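Local coordinates for uncharacterized protein ATU1752 (Agrobacterium tumefaciens, PDB 3FHM) that is of unknown biochemical function but binds AMP and NADH through its pair of CBS domains, probably as a nucleotide-sensing module, at residues A[91-94]-A[95-99]; A[137-141]-A[142-146]. All coordinates share one frame; numbering follows the deposited sequence.

In the fold
Both contacts are local, each organised by a serine: a turn in contact 1, a helix N-cap in contact 2. Contact 1 lies in the loop between helix 76-86 and helix 112-122, near the surface; contact 2 joins strand 134-140 to helix 141-147 and is buried, its centre about 9 Å from the centre of the chain. Their centres are 26 Å apart, on opposite sides of the chain's centre, and their nearest atoms stay about 13 Å from each other. Contact 2 binds NADH directly. Contact 1 stands back from the ligands: the side chain of Ala-98 is about 8 Å from the bound AMP, and that of Val-95 about 12 Å from an NADH.

Contact 1: A[91-94]-A[95-99]; sequences LQQS and VSVAM
Ser-94 sets up the turn into 95-99 with two acceptor oxygens, one from its side chain and one from its backbone. With chi1 at 151°, OG swings to the far side from its own backbone N and comes to lie beside the carbonyl carbon, where it accepts the N-H of Ser-96 (N to Ser-94 OG 3.2 Å). The carbonyl O of the same residue takes the N-H of Val-97 (N to Ser-94 O 3.1 Å), a nearly linear bond whose donor stands above the carbonyl plane. Ser-96 reaches the same spot from a different torsion, OG next to its own N, and both serine OG atoms hydrogen-bond to the carbonyl O of Pro-42, tying the turn to an earlier loop. On the flank, Val-97 lays CG2 against the amide end of Gln-93 (CG2 to NE2 3.4 Å), the two side chains crossing at about a right angle. Val-95 points away from 91-94 and packs on Phe-74 of strand 70-75. Side-chain oxygen to the second N-H and carbonyl to the third make this an ST turn overlaid on a beta turn, here in the loop between helix 76-86 and helix 112-122.

Contact 2: A[137-141]-A[142-146]; sequences GIISI and GDVVK. With NAI (1,4-dihydronicotinamide adenine dinucleotide), chain F.
Gly-142 and Ser-140 converge on one phosphate oxygen, O2N of NADH: Ser-140 OG donates to it at 2.6 Å, while the bond from Gly-142 N is weak. Having no side chain, Gly-142 lets the pyrophosphate come close to the backbone. Asp-143 comes next and closes a capping box with Ser-140. Its CG lies beside its own backbone N (chi1 -61°), which turns the carboxylate back over the strand end, where OD2 accepts the N-H of Ser-140 at 2.9 Å (N to OD2), on its anti side and 19° out of the carboxylate plane; the return bond, Asp-143 N to Ser-140 OG, is weak. Both carboxylate oxygens of Asp-143 also accept ribose hydroxyls of NADH, O3B to OD1 at 2.6 Å and O2B to OD2 at 2.7 Å. Val-144 faces inward, its N bonded to Ser-140 O and its CG2 meeting CG2 of Ile-139 at 3.9 Å. Val-145 N then continues the helix to Ile-141 O, and its side chain packs on Met-116 of the second subunit. Last, Lys-146 extends away from the strand, and its NZ reaches the nicotinamide O7N at 3.0 Å. Cap and ligand therefore share their groups: the bond from Ser-140 N helps fix the Asp-143 carboxylate's rotation, probably positioning it for the ribose, and the helix N-terminus would probably favour the phosphate's negative charge.

Contact 1: A[91-94]-A[95-99]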
ATOM      1  N   LEU A  91       6.985  -8.966 -16.638  1.00 37.16           N
ATOM      2  CA  LEU A  91       8.188  -8.285 -16.140  1.00 36.81           C
ATOM      3  C   LEU A  91       9.017  -7.627 -17.259  1.00 36.88           C
ATOM      4  O   LEU A  91       9.721  -6.645 -17.013  1.00 36.64           O
ATOM      5  CB  LEU A  91       8.997  -9.252 -15.279  1.00 36.26           C
ATOM      6  CG  LEU A  91       8.073  -9.881 -14.224  1.00 36.33           C
ATOM      7  CD1 LEU A  91       8.842 -10.828 -13.386  1.00 34.20           C
ATOM      8  CD2 LEU A  91       7.343  -8.843 -13.314  1.00 34.44           C
ATOM      9  N   GLN A  92       8.879  -8.165 -18.480  1.00 36.99           N
ATOM     10  CA  GLN A  92       9.556  -7.692 -19.700  1.00 37.46           C
ATOM     11  C   GLN A  92       8.859  -6.500 -20.329  1.00 37.27           C
ATOM     12  O   GLN A  92       9.483  -5.722 -21.063  1.00 37.02           O
ATOM     13  CB  GLN A  92       9.528  -8.763 -20.788  1.00 37.77           C
ATOM     14  CG  GLN A  92       9.575 -10.201 -20.316  1.00 39.85           C
ATOM     15  CD  GLN A  92      11.007 -10.650 -20.088  1.00 43.25           C
ATOM     16  OE1 GLN A  92      11.447 -11.721 -20.601  1.00 44.37           O
ATOM     17  NE2 GLN A  92      11.776  -9.809 -19.346  1.00 44.19           N
ATOM     18  N   GLN A  93       7.545  -6.415 -20.115  1.00 37.36           N
ATOM     19  CA  GLN A  93       6.717  -5.337 -20.662  1.00 37.62           C
ATOM     20  C   GLN A  93       7.023  -3.971 -20.049  1.00 37.17           C
ATOM     21  O   GLN A  93       7.460  -3.854 -18.867  1.00 37.18           O
ATOM     22  CB  GLN A  93       5.240  -5.662 -20.486  1.00 37.77           C
ATOM     23  CG  GLN A  93       4.755  -6.741 -21.431  1.00 38.90           C
ATOM     24  CD  GLN A  93       3.333  -7.127 -21.156  1.00 41.07           C
ATOM     25  OE1 GLN A  93       3.066  -8.222 -20.662  1.00 45.45           O
ATOM     26  NE2 GLN A  93       2.407  -6.226 -21.450  1.00 41.45           N
ATOM     27  N   SER A  94       6.797  -2.939 -20.859  1.00 36.49           N
ATOM     28  CA  SER A  94       7.139  -1.591 -20.467  1.00 36.07           C
ATOM     29  C   SER A  94       6.179  -1.098 -19.394  1.00 35.94           C
ATOM     30  O   SER A  94       4.969  -1.359 -19.439  1.00 35.36           O
ATOM     31  CB  SER A  94       7.168  -0.674 -21.681  1.00 35.77           C
ATOM     32  OG  SER A  94       6.830   0.646 -21.298  1.00 37.54           O
ATOM     33  N   VAL A  95       6.732  -0.388 -18.415  1.00 35.88           N
ATOM     34  CA  VAL A  95       5.913   0.206 -17.356  1.00 35.39           C
ATOM     35  C   VAL A  95       4.638   0.972 -17.839  1.00 35.53           C
ATOM     36  O   VAL A  95       3.646   1.068 -17.083  1.00 34.96           O
ATOM     37  CB  VAL A  95       6.758   1.038 -16.390  1.00 34.86           C
ATOM     38  CG1 VAL A  95       7.017   2.456 -16.936  1.00 34.31           C
ATOM     39  CG2 VAL A  95       6.053   1.072 -15.024  1.00 35.56           C
ATOM     40  N   SER A  96       4.661   1.450 -19.091  1.00 35.55           N
ATOM     41  CA  SER A  96       3.558   2.233 -19.706  1.00 36.09           C
ATOM     42  C   SER A  96       2.247   1.456 -19.894  1.00 35.57           C
ATOM     43  O   SER A  96       1.167   2.061 -19.908  1.00 35.06           O
ATOM     44  CB  SER A  96       4.015   2.808 -21.056  1.00 36.30           C
ATOM     45  OG  SER A  96       5.265   3.473 -20.909  1.00 38.48           O
ATOM     46  N   VAL A  97       2.337   0.129 -20.019  1.00 35.42           N
ATOM     47  CA  VAL A  97       1.132  -0.654 -20.298  1.00 35.80           C
ATOM     48  C   VAL A  97       0.382  -1.019 -19.027  1.00 36.15           C
ATOM     49  O   VAL A  97      -0.770  -1.484 -19.103  1.00 36.53           O
ATOM     50  CB  VAL A  97       1.359  -1.954 -21.154  1.00 35.86           C
ATOM     51  CG1 VAL A  97       2.115  -1.638 -22.461  1.00 35.41           C
ATOM     52  CG2 VAL A  97       2.036  -3.005 -20.337  1.00 35.29           C
ATOM     53  N   ALA A  98       1.009  -0.817 -17.873  1.00 35.63           N
ATOM     54  CA  ALA A  98       0.353  -1.196 -16.634  1.00 35.98           C
ATOM     55  C   ALA A  98      -0.032   0.007 -15.760  1.00 36.56           C
ATOM     56  O   ALA A  98      -0.854  -0.133 -14.836  1.00 37.09           O
ATOM     57  CB  ALA A  98       1.224  -2.164 -15.855  1.00 35.96           C
ATOM     58  N   MET A  99       0.572   1.167 -16.052  1.00 36.21           N
ATOM     59  CA  MET A  99       0.504   2.369 -15.235  1.00 35.41           C
ATOM     60  C   MET A  99      -0.856   2.978 -15.402  1.00 34.88           C
ATOM     61  O   MET A  99      -1.495   2.742 -16.377  1.00 34.50           O
ATOM     62  CB  MET A  99       1.555   3.372 -15.713  1.00 35.23           C
ATOM     63  CG  MET A  99       1.263   4.010 -17.085  1.00 34.80           C
ATOM     64  SD  MET A  99       2.505   5.260 -17.490  1.00 35.79           S
ATOM     65  CE  MET A  99       1.852   5.992 -19.019  1.00 32.75           C
TER

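Contact 2: A[137-141]-A[142-146]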
ATOM      1  N   GLY A 137       5.698  17.468  -5.088  1.00 33.30           N
ATOM      2  CA  GLY A 137       5.923  16.528  -4.012  1.00 31.61           C
ATOM      3  C   GLY A 137       4.920  15.425  -4.092  1.00 30.12           C
ATOM      4  O   GLY A 137       4.160  15.374  -5.033  1.00 30.44           O
ATOM      5  N   ILE A 138       4.902  14.545  -3.098  1.00 29.00           N
ATOM      6  CA  ILE A 138       3.961  13.430  -3.093  1.00 26.83           C
ATOM      7  C   ILE A 138       3.556  13.139  -1.683  1.00 26.38           C
ATOM      8  O   ILE A 138       4.428  13.113  -0.787  1.00 25.74           O
ATOM      9  CB  ILE A 138       4.542  12.154  -3.837  1.00 27.11           C
ATOM     10  CG1 ILE A 138       3.424  11.156  -4.211  1.00 26.57           C
ATOM     11  CG2 ILE A 138       5.826  11.572  -3.135  1.00 26.04           C
ATOM     12  CD1 ILE A 138       3.815  10.097  -5.241  1.00 25.18           C
ATOM     13  N   ILE A 139       2.243  12.959  -1.488  1.00 25.52           N
ATOM     14  CA  ILE A 139       1.642  12.589  -0.181  1.00 25.23           C
ATOM     15  C   ILE A 139       1.077  11.155  -0.240  1.00 25.96           C
ATOM     16  O   ILE A 139       0.335  10.795  -1.209  1.00 26.95           O
ATOM     17  CB  ILE A 139       0.457  13.547   0.248  1.00 24.81           C
ATOM     18  CG1 ILE A 139       0.901  15.014   0.553  1.00 24.90           C
ATOM     19  CG2 ILE A 139      -0.401  12.884   1.375  1.00 24.88           C
ATOM     20  CD1 ILE A 139       2.075  15.289   1.706  1.00 25.98           C
ATOM     21  N   SER A 140       1.406  10.355   0.778  1.00 25.47           N
ATOM     22  CA  SER A 140       0.898   9.007   0.877  1.00 25.73           C
ATOM     23  C   SER A 140      -0.007   8.796   2.120  1.00 26.09           C
ATOM     24  O   SER A 140       0.124   9.513   3.157  1.00 25.98           O
ATOM     25  CB  SER A 140       2.067   8.109   1.040  1.00 25.99           C
ATOM     26  OG  SER A 140       2.109   7.824   2.406  1.00 26.87           O
ATOM     27  N   ILE A 141      -0.914   7.802   2.017  1.00 25.86           N
ATOM     28  CA  ILE A 141      -1.784   7.440   3.153  1.00 24.87           C
ATOM     29  C   ILE A 141      -1.033   7.327   4.527  1.00 25.02           C
ATOM     30  O   ILE A 141      -1.606   7.611   5.540  1.00 25.87           O
ATOM     31  CB  ILE A 141      -2.596   6.165   2.848  1.00 24.67           C
ATOM     32  CG1 ILE A 141      -3.822   6.075   3.780  1.00 23.39           C
ATOM     33  CG2 ILE A 141      -1.737   4.878   2.974  1.00 21.97           C
ATOM     34  CD1 ILE A 141      -4.799   4.939   3.404  1.00 21.13           C
ATOM     35  N   GLY A 142       0.224   6.929   4.540  1.00 24.40           N
ATOM     36  CA  GLY A 142       0.964   6.714   5.785  1.00 25.70           C
ATOM     37  C   GLY A 142       1.411   8.053   6.350  1.00 26.74           C
ATOM     38  O   GLY A 142       1.512   8.212   7.560  1.00 27.81           O
ATOM     39  N   ASP A 143       1.657   9.042   5.478  1.00 26.93           N
ATOM     40  CA  ASP A 143       1.898  10.451   5.878  1.00 26.59           C
ATOM     41  C   ASP A 143       0.649  11.051   6.620  1.00 26.85           C
ATOM     42  O   ASP A 143       0.734  11.512   7.782  1.00 27.06           O
ATOM     43  CB  ASP A 143       2.268  11.287   4.627  1.00 25.76           C
ATOM     44  CG  ASP A 143       3.586  10.789   3.899  1.00 29.30           C
ATOM     45  OD1 ASP A 143       4.653  10.484   4.510  1.00 30.96           O
ATOM     46  OD2 ASP A 143       3.575  10.741   2.653  1.00 32.55           O
ATOM     47  N   VAL A 144      -0.484  11.017   5.919  1.00 26.54           N
ATOM     48  CA  VAL A 144      -1.775  11.394   6.417  1.00 25.94           C
ATOM     49  C   VAL A 144      -1.991  10.785   7.814  1.00 26.11           C
ATOM     50  O   VAL A 144      -2.300  11.521   8.766  1.00 26.23           O
ATOM     51  CB  VAL A 144      -2.893  10.907   5.401  1.00 26.00           C
ATOM     52  CG1 VAL A 144      -4.249  10.850   6.058  1.00 24.70           C
ATOM     53  CG2 VAL A 144      -2.918  11.776   4.138  1.00 24.77           C
ATOM     54  N   VAL A 145      -1.819   9.460   7.941  1.00 26.00           N
ATOM     55  CA  VAL A 145      -2.066   8.790   9.219  1.00 26.08           C
ATOM     56  C   VAL A 145      -1.113   9.255  10.358  1.00 27.26           C
ATOM     57  O   VAL A 145      -1.562   9.630  11.438  1.00 27.71           O
ATOM     58  CB  VAL A 145      -2.025   7.247   9.120  1.00 25.97           C
ATOM     59  CG1 VAL A 145      -2.016   6.627  10.596  1.00 23.43           C
ATOM     60  CG2 VAL A 145      -3.177   6.677   8.237  1.00 24.90           C
ATOM     61  N   LYS A 146       0.196   9.224  10.111  1.00 28.26           N
ATOM     62  CA  LYS A 146       1.155   9.737  11.063  1.00 29.37           C
ATOM     63  C   LYS A 146       0.803  11.165  11.533  1.00 30.07           C
ATOM     64  O   LYS A 146       0.891  11.454  12.735  1.00 30.10           O
ATOM     65  CB  LYS A 146       2.536   9.684  10.475  1.00 29.68           C
ATOM     66  CG  LYS A 146       3.545  10.543  11.204  1.00 30.60           C
ATOM     67  CD  LYS A 146       4.984  10.057  10.911  1.00 33.32           C
ATOM     68  CE  LYS A 146       6.022  10.436  11.992  1.00 34.34           C
ATOM     69  NZ  LYS A 146       7.390   9.879  11.707  1.00 34.12           N
TER
HETATM   70  PA  NAI F 211       4.916   4.107   0.838  1.00 22.21           P
HETATM   71  O1A NAI F 211       5.659   3.013   1.496  1.00 19.85           O
HETATM   72  O2A NAI F 211       4.635   4.168  -0.653  1.00 22.86           O
HETATM   73  O5B NAI F 211       5.656   5.477   1.119  1.00 25.92           O
HETATM   74  C5B NAI F 211       6.633   5.607   2.185  1.00 25.78           C
HETATM   75  C4B NAI F 211       7.129   7.026   2.206  1.00 25.09           C
HETATM   76  O4B NAI F 211       7.747   7.370   0.973  1.00 25.77           O
HETATM   77  C3B NAI F 211       5.926   7.906   2.311  1.00 28.04           C
HETATM   78  O3B NAI F 211       6.345   8.924   3.241  1.00 30.05           O
HETATM   79  C2B NAI F 211       5.743   8.518   0.966  1.00 25.93           C
HETATM   80  O2B NAI F 211       5.631   9.880   1.213  1.00 26.79           O
HETATM   81  C1B NAI F 211       7.085   8.428   0.337  1.00 25.81           C
HETATM   82  N9A NAI F 211       7.011   8.208  -1.123  1.00 26.59           N
HETATM   83  C8A NAI F 211       6.200   7.351  -1.768  1.00 27.05           C
HETATM   84  N7A NAI F 211       6.406   7.449  -3.103  1.00 26.91           N
HETATM   85  C5A NAI F 211       7.365   8.346  -3.316  1.00 26.63           C
HETATM   86  C6A NAI F 211       8.065   8.888  -4.488  1.00 27.71           C
HETATM   87  N6A NAI F 211       7.741   8.450  -5.728  1.00 26.68           N
HETATM   88  N1A NAI F 211       9.025   9.829  -4.308  1.00 28.18           N
HETATM   89  C2A NAI F 211       9.332  10.254  -3.074  1.00 27.60           C
HETATM   90  N3A NAI F 211       8.738   9.762  -1.978  1.00 27.72           N
HETATM   91  C4A NAI F 211       7.761   8.837  -2.026  1.00 26.72           C
HETATM   92  O3  NAI F 211       3.499   4.523   1.469  1.00 25.59           O
HETATM   93  PN  NAI F 211       2.632   4.016   2.756  1.00 28.56           P
HETATM   94  O1N NAI F 211       1.527   3.021   2.547  1.00 26.84           O
HETATM   95  O2N NAI F 211       2.184   5.358   3.211  1.00 29.56           O
HETATM   96  O5D NAI F 211       3.707   3.354   3.757  1.00 30.31           O
HETATM   97  C5D NAI F 211       4.008   1.963   3.933  1.00 28.23           C
HETATM   98  C4D NAI F 211       4.097   1.725   5.436  1.00 29.67           C
HETATM   99  O4D NAI F 211       5.049   2.650   6.009  1.00 33.81           O
HETATM  100  C3D NAI F 211       2.721   2.013   6.110  1.00 30.78           C
HETATM  101  O3D NAI F 211       2.398   1.033   7.105  1.00 31.70           O
HETATM  102  C2D NAI F 211       2.852   3.342   6.845  1.00 31.87           C
HETATM  103  O2D NAI F 211       2.010   3.438   8.015  1.00 30.18           O
HETATM  104  C1D NAI F 211       4.379   3.377   7.074  1.00 35.38           C
HETATM  105  N1N NAI F 211       4.848   4.725   7.030  1.00 36.29           N
HETATM  106  C2N NAI F 211       5.564   5.138   8.094  1.00 37.39           C
HETATM  107  C3N NAI F 211       6.052   6.461   8.152  1.00 39.49           C
HETATM  108  C7N NAI F 211       6.889   6.854   9.355  1.00 39.99           C
HETATM  109  O7N NAI F 211       7.381   7.994   9.434  1.00 44.00           O
HETATM  110  N7N NAI F 211       7.115   5.909  10.278  1.00 42.66           N
HETATM  111  C4N NAI F 211       5.790   7.357   7.089  1.00 36.87           C
HETATM  112  C5N NAI F 211       5.013   6.902   5.998  1.00 38.00           C
HETATM  113  C6N NAI F 211       4.541   5.549   5.972  1.00 37.38           C